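Local structure of ESX-1 secretion system protein EccA1 (Mycobacterium tuberculosis, 4F3V) at residues 142-154 and 257-271. The protein belongs to the ESX-1 type VII secretion system as an ATPase that may power substrate export, and is represented here by its N-terminal tetratricopeptide-repeat domain. Numbering follows the deposited sequence.
Sequences AVVYGAAERWTDV and TTAEQIASRADPWDP. With SO4 (sulfate ion), chain F.
Arg150 and Trp269 form a cation-pi pair: NH1 of Arg150 sits 3.1 Å above the indole plane of Trp269, with the guanidinium tilted 59° to the ring rather than stacked flat on it. The pair lies where the C-terminal tail of the modelled chain packs against the turn between helices 134-147 and 151-158 of the tetratricopeptide-repeat domain; a Schellman motif with Glu149 as its C-prime residue ends the first helix. Pro268 CB lies over one face of the Arg150 guanidinium and Tyr145 CE1 over the other. Its NH1 edge is turned to the indole face, and elsewhere around the edge lie Asp153 OD2 and a sulfate ion, probably from the crystallisation liquor. Arg150 NE and NH2 both donate to Asp153 OD2, a side-on salt bridge (NE to OD2 2.7 Å), and Arg150 NH1 donates to sulfate O2 at 2.8 Å. The bend in the Arg150 chain at chi3 (67°) turns the guanidinium over the indole. At the indole's edge Ala148 CB approaches Trp269 CE3 to 3.5 Å; the rims of the Tyr145 and Trp269 rings meet, neither over the other's face. Tyr118 of helix 118-125 also meets the indole.

Arg265, extended from CG to NE, ties tail and turn together with its guanidinium between Pro271 CA on one face and Ile262 CG2 on the other. Arg265 NH1 donates to Ala148 O (2.9 Å) and also to Pro268 O within the tail, whereas Arg265 NH2 reaches Glu149 O from above the carbonyl plane. Nearer the start of the tail, Ile262 CD1 lies against the start of helix 151-158, and Thr257 CG2 touches the edge of the Trp151 ring at CD1. A water joins Thr152 OG1 to Ala259 O, donating to the carbonyl at 3.0 Å.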
# COMPACT_ATOMS: atom_id res chain seq x y z
N ALA A 142 -6.53 -7.03 0.60
CA ALA A 142 -5.67 -7.53 1.66
C ALA A 142 -5.03 -6.37 2.44
O ALA A 142 -4.95 -6.40 3.67
CB ALA A 142 -4.60 -8.46 1.08
N VAL A 143 -4.66 -5.32 1.72
CA VAL A 143 -4.15 -4.10 2.34
C VAL A 143 -5.23 -3.40 3.20
O VAL A 143 -4.97 -3.04 4.34
CB VAL A 143 -3.58 -3.09 1.29
CG1 VAL A 143 -3.40 -1.72 1.92
CG2 VAL A 143 -2.27 -3.60 0.67
N VAL A 144 -6.43 -3.23 2.65
CA VAL A 144 -7.51 -2.56 3.34
C VAL A 144 -7.97 -3.36 4.57
O VAL A 144 -8.09 -2.81 5.69
CB VAL A 144 -8.70 -2.29 2.39
CG1 VAL A 144 -9.90 -1.64 3.13
CG2 VAL A 144 -8.24 -1.44 1.22
N TYR A 145 -8.21 -4.65 4.37
CA TYR A 145 -8.65 -5.53 5.46
C TYR A 145 -7.54 -5.61 6.54
O TYR A 145 -7.85 -5.61 7.74
CB TYR A 145 -9.00 -6.94 4.93
CG TYR A 145 -10.33 -7.05 4.19
CD1 TYR A 145 -11.51 -6.48 4.71
CD2 TYR A 145 -10.43 -7.78 3.02
CE1 TYR A 145 -12.72 -6.58 4.03
CE2 TYR A 145 -11.64 -7.91 2.36
CZ TYR A 145 -12.78 -7.33 2.87
OH TYR A 145 -13.93 -7.48 2.17
N GLY A 146 -6.28 -5.67 6.13
CA GLY A 146 -5.16 -5.75 7.09
C GLY A 146 -5.10 -4.51 7.95
O GLY A 146 -4.85 -4.60 9.16
N ALA A 147 -5.34 -3.35 7.32
CA ALA A 147 -5.33 -2.08 8.04
C ALA A 147 -6.36 -2.08 9.17
O ALA A 147 -6.09 -1.54 10.25
CB ALA A 147 -5.53 -0.89 7.10
N ALA A 148 -7.48 -2.75 8.94
CA ALA A 148 -8.57 -2.86 9.92
C ALA A 148 -8.46 -4.11 10.80
O ALA A 148 -9.41 -4.47 11.54
CB ALA A 148 -9.92 -2.86 9.18
N GLU A 149 -7.33 -4.81 10.71
CA GLU A 149 -7.10 -6.07 11.46
C GLU A 149 -8.19 -7.13 11.21
O GLU A 149 -8.53 -7.94 12.11
CB GLU A 149 -6.95 -5.79 12.96
CG GLU A 149 -5.80 -4.83 13.25
CD GLU A 149 -5.63 -4.46 14.72
OE1 GLU A 149 -5.99 -5.24 15.61
OE2 GLU A 149 -5.11 -3.37 14.99
N ARG A 150 -8.67 -7.18 9.98
CA ARG A 150 -9.64 -8.16 9.57
C ARG A 150 -8.92 -9.38 8.97
O ARG A 150 -8.92 -9.58 7.75
CB ARG A 150 -10.64 -7.52 8.61
CG ARG A 150 -11.59 -6.60 9.35
CD ARG A 150 -12.55 -5.89 8.40
NE ARG A 150 -13.50 -6.80 7.76
CZ ARG A 150 -14.65 -6.42 7.19
NH1 ARG A 150 -15.02 -5.14 7.17
NH2 ARG A 150 -15.44 -7.33 6.66
N TRP A 151 -8.26 -10.14 9.84
CA TRP A 151 -7.30 -11.14 9.38
C TRP A 151 -7.91 -12.27 8.62
O TRP A 151 -7.30 -12.74 7.68
CB TRP A 151 -6.48 -11.67 10.55
CG TRP A 151 -5.82 -10.53 11.29
CD1 TRP A 151 -6.05 -10.12 12.59
CD2 TRP A 151 -4.84 -9.57 10.76
NE1 TRP A 151 -5.28 -9.02 12.91
CE2 TRP A 151 -4.53 -8.65 11.85
CE3 TRP A 151 -4.17 -9.43 9.56
CZ2 TRP A 151 -3.62 -7.60 11.71
CZ3 TRP A 151 -3.28 -8.37 9.41
CH2 TRP A 151 -2.99 -7.49 10.48
N THR A 152 -9.10 -12.71 8.99
CA THR A 152 -9.75 -13.77 8.23
C THR A 152 -10.15 -13.28 6.81
O THR A 152 -10.08 -14.04 5.86
CB THR A 152 -10.98 -14.32 8.98
OG1 THR A 152 -11.80 -13.21 9.39
CG2 THR A 152 -10.53 -15.08 10.23
N ASP A 153 -10.50 -12.00 6.66
CA ASP A 153 -10.83 -11.44 5.32
C ASP A 153 -9.54 -11.31 4.48
O ASP A 153 -9.55 -11.57 3.26
CB ASP A 153 -11.54 -10.10 5.46
CG ASP A 153 -12.92 -10.21 6.10
OD1 ASP A 153 -13.66 -11.13 5.71
OD2 ASP A 153 -13.27 -9.37 6.96
N VAL A 154 -8.43 -10.97 5.13
CA VAL A 154 -7.14 -10.97 4.46
C VAL A 154 -6.87 -12.35 3.86
O VAL A 154 -6.61 -12.47 2.67
CB VAL A 154 -5.98 -10.58 5.41
CG1 VAL A 154 -4.63 -10.90 4.76
CG2 VAL A 154 -6.07 -9.08 5.77
N THR A 257 -5.91 -12.25 18.06
CA THR A 257 -7.36 -12.37 18.04
C THR A 257 -7.73 -13.73 17.42
O THR A 257 -6.86 -14.59 17.20
CB THR A 257 -8.00 -11.17 17.31
OG1 THR A 257 -9.43 -11.19 17.47
CG2 THR A 257 -7.64 -11.15 15.83
N THR A 258 -9.01 -13.92 17.13
CA THR A 258 -9.54 -15.16 16.54
C THR A 258 -10.66 -14.81 15.56
O THR A 258 -11.20 -13.69 15.58
CB THR A 258 -10.14 -16.08 17.62
OG1 THR A 258 -11.32 -15.47 18.14
CG2 THR A 258 -9.16 -16.30 18.77
N ALA A 259 -11.02 -15.77 14.72
CA ALA A 259 -12.14 -15.62 13.79
C ALA A 259 -13.43 -15.23 14.54
O ALA A 259 -14.15 -14.31 14.14
CB ALA A 259 -12.35 -16.89 13.00
N GLU A 260 -13.68 -15.93 15.64
CA GLU A 260 -14.87 -15.68 16.46
C GLU A 260 -14.87 -14.25 17.02
O GLU A 260 -15.89 -13.55 16.99
CB GLU A 260 -14.96 -16.73 17.58
CG GLU A 260 -15.18 -18.14 17.03
CD GLU A 260 -13.93 -18.84 16.46
OE1 GLU A 260 -12.77 -18.34 16.52
OE2 GLU A 260 -14.14 -19.94 15.90
N GLN A 261 -13.73 -13.82 17.52
CA GLN A 261 -13.63 -12.48 18.08
C GLN A 261 -13.84 -11.41 17.01
O GLN A 261 -14.57 -10.44 17.23
CB GLN A 261 -12.28 -12.33 18.79
CG GLN A 261 -12.25 -11.21 19.80
CD GLN A 261 -10.97 -11.14 20.61
OE1 GLN A 261 -9.87 -11.23 20.07
NE2 GLN A 261 -11.12 -10.90 21.92
N ILE A 262 -13.23 -11.57 15.84
CA ILE A 262 -13.45 -10.63 14.73
C ILE A 262 -14.95 -10.57 14.34
O ILE A 262 -15.50 -9.48 14.15
CB ILE A 262 -12.61 -11.00 13.47
CG1 ILE A 262 -11.10 -10.85 13.77
CG2 ILE A 262 -13.06 -10.16 12.31
CD1 ILE A 262 -10.19 -11.42 12.69
N ALA A 263 -15.59 -11.72 14.25
CA ALA A 263 -17.02 -11.77 13.92
C ALA A 263 -17.90 -11.12 14.99
O ALA A 263 -19.00 -10.66 14.67
CB ALA A 263 -17.46 -13.21 13.68
N SER A 264 -17.45 -11.06 16.23
CA SER A 264 -18.23 -10.42 17.31
C SER A 264 -18.04 -8.89 17.37
O SER A 264 -18.63 -8.23 18.20
CB SER A 264 -17.88 -11.02 18.68
OG SER A 264 -16.62 -10.50 19.11
N ARG A 265 -17.23 -8.32 16.49
CA ARG A 265 -17.06 -6.87 16.52
C ARG A 265 -18.41 -6.18 16.26
O ARG A 265 -19.11 -6.54 15.31
CB ARG A 265 -16.05 -6.42 15.46
CG ARG A 265 -14.60 -6.76 15.78
CD ARG A 265 -13.69 -6.44 14.59
NE ARG A 265 -12.32 -6.89 14.83
CZ ARG A 265 -11.30 -6.66 13.98
NH1 ARG A 265 -11.50 -5.99 12.84
NH2 ARG A 265 -10.09 -7.09 14.29
N ALA A 266 -18.75 -5.19 17.07
CA ALA A 266 -19.94 -4.37 16.82
C ALA A 266 -19.78 -3.62 15.48
O ALA A 266 -20.76 -3.38 14.77
CB ALA A 266 -20.18 -3.39 17.97
N ASP A 267 -18.54 -3.27 15.15
CA ASP A 267 -18.20 -2.67 13.86
C ASP A 267 -17.00 -3.43 13.30
O ASP A 267 -15.91 -3.32 13.84
CB ASP A 267 -17.86 -1.21 14.06
CG ASP A 267 -17.33 -0.52 12.79
OD1 ASP A 267 -17.18 -1.15 11.72
OD2 ASP A 267 -17.07 0.68 12.90
N PRO A 268 -17.20 -4.22 12.23
CA PRO A 268 -16.15 -5.07 11.68
C PRO A 268 -14.86 -4.31 11.37
O PRO A 268 -13.79 -4.89 11.40
CB PRO A 268 -16.75 -5.60 10.36
CG PRO A 268 -18.15 -5.16 10.31
CD PRO A 268 -18.49 -4.36 11.53
N TRP A 269 -14.97 -3.01 11.07
CA TRP A 269 -13.78 -2.18 10.76
C TRP A 269 -13.01 -1.74 11.98
O TRP A 269 -11.94 -1.14 11.85
CB TRP A 269 -14.21 -0.96 9.97
CG TRP A 269 -14.76 -1.29 8.59
CD1 TRP A 269 -16.05 -1.03 8.11
CD2 TRP A 269 -14.06 -1.93 7.48
NE1 TRP A 269 -16.18 -1.44 6.80
CE2 TRP A 269 -15.02 -1.99 6.36
CE3 TRP A 269 -12.78 -2.42 7.29
CZ2 TRP A 269 -14.69 -2.54 5.13
CZ3 TRP A 269 -12.45 -2.97 6.04
CH2 TRP A 269 -13.40 -3.02 4.98
N ASP A 270 -13.56 -1.98 13.17
CA ASP A 270 -13.00 -1.46 14.42
C ASP A 270 -12.59 -2.60 15.38
O ASP A 270 -13.43 -3.20 16.06
CB ASP A 270 -14.01 -0.52 15.10
CG ASP A 270 -13.45 0.15 16.36
OD1 ASP A 270 -12.27 -0.06 16.72
OD2 ASP A 270 -14.19 0.89 17.02
N PRO A 271 -11.28 -2.89 15.44
CA PRO A 271 -10.79 -3.93 16.31
C PRO A 271 -11.08 -3.67 17.79
O PRO A 271 -11.13 -4.63 18.57
CB PRO A 271 -9.27 -3.90 16.09
CG PRO A 271 -9.04 -3.06 14.91
CD PRO A 271 -10.20 -2.16 14.77
S SO4 F . -18.16 -5.39 5.63
O1 SO4 F . -18.70 -6.62 6.26
O2 SO4 F . -17.68 -4.49 6.70
O3 SO4 F . -17.09 -5.76 4.66
O4 SO4 F . -19.23 -4.68 4.91
O HOH W 1 -14.04 -13.69 11.24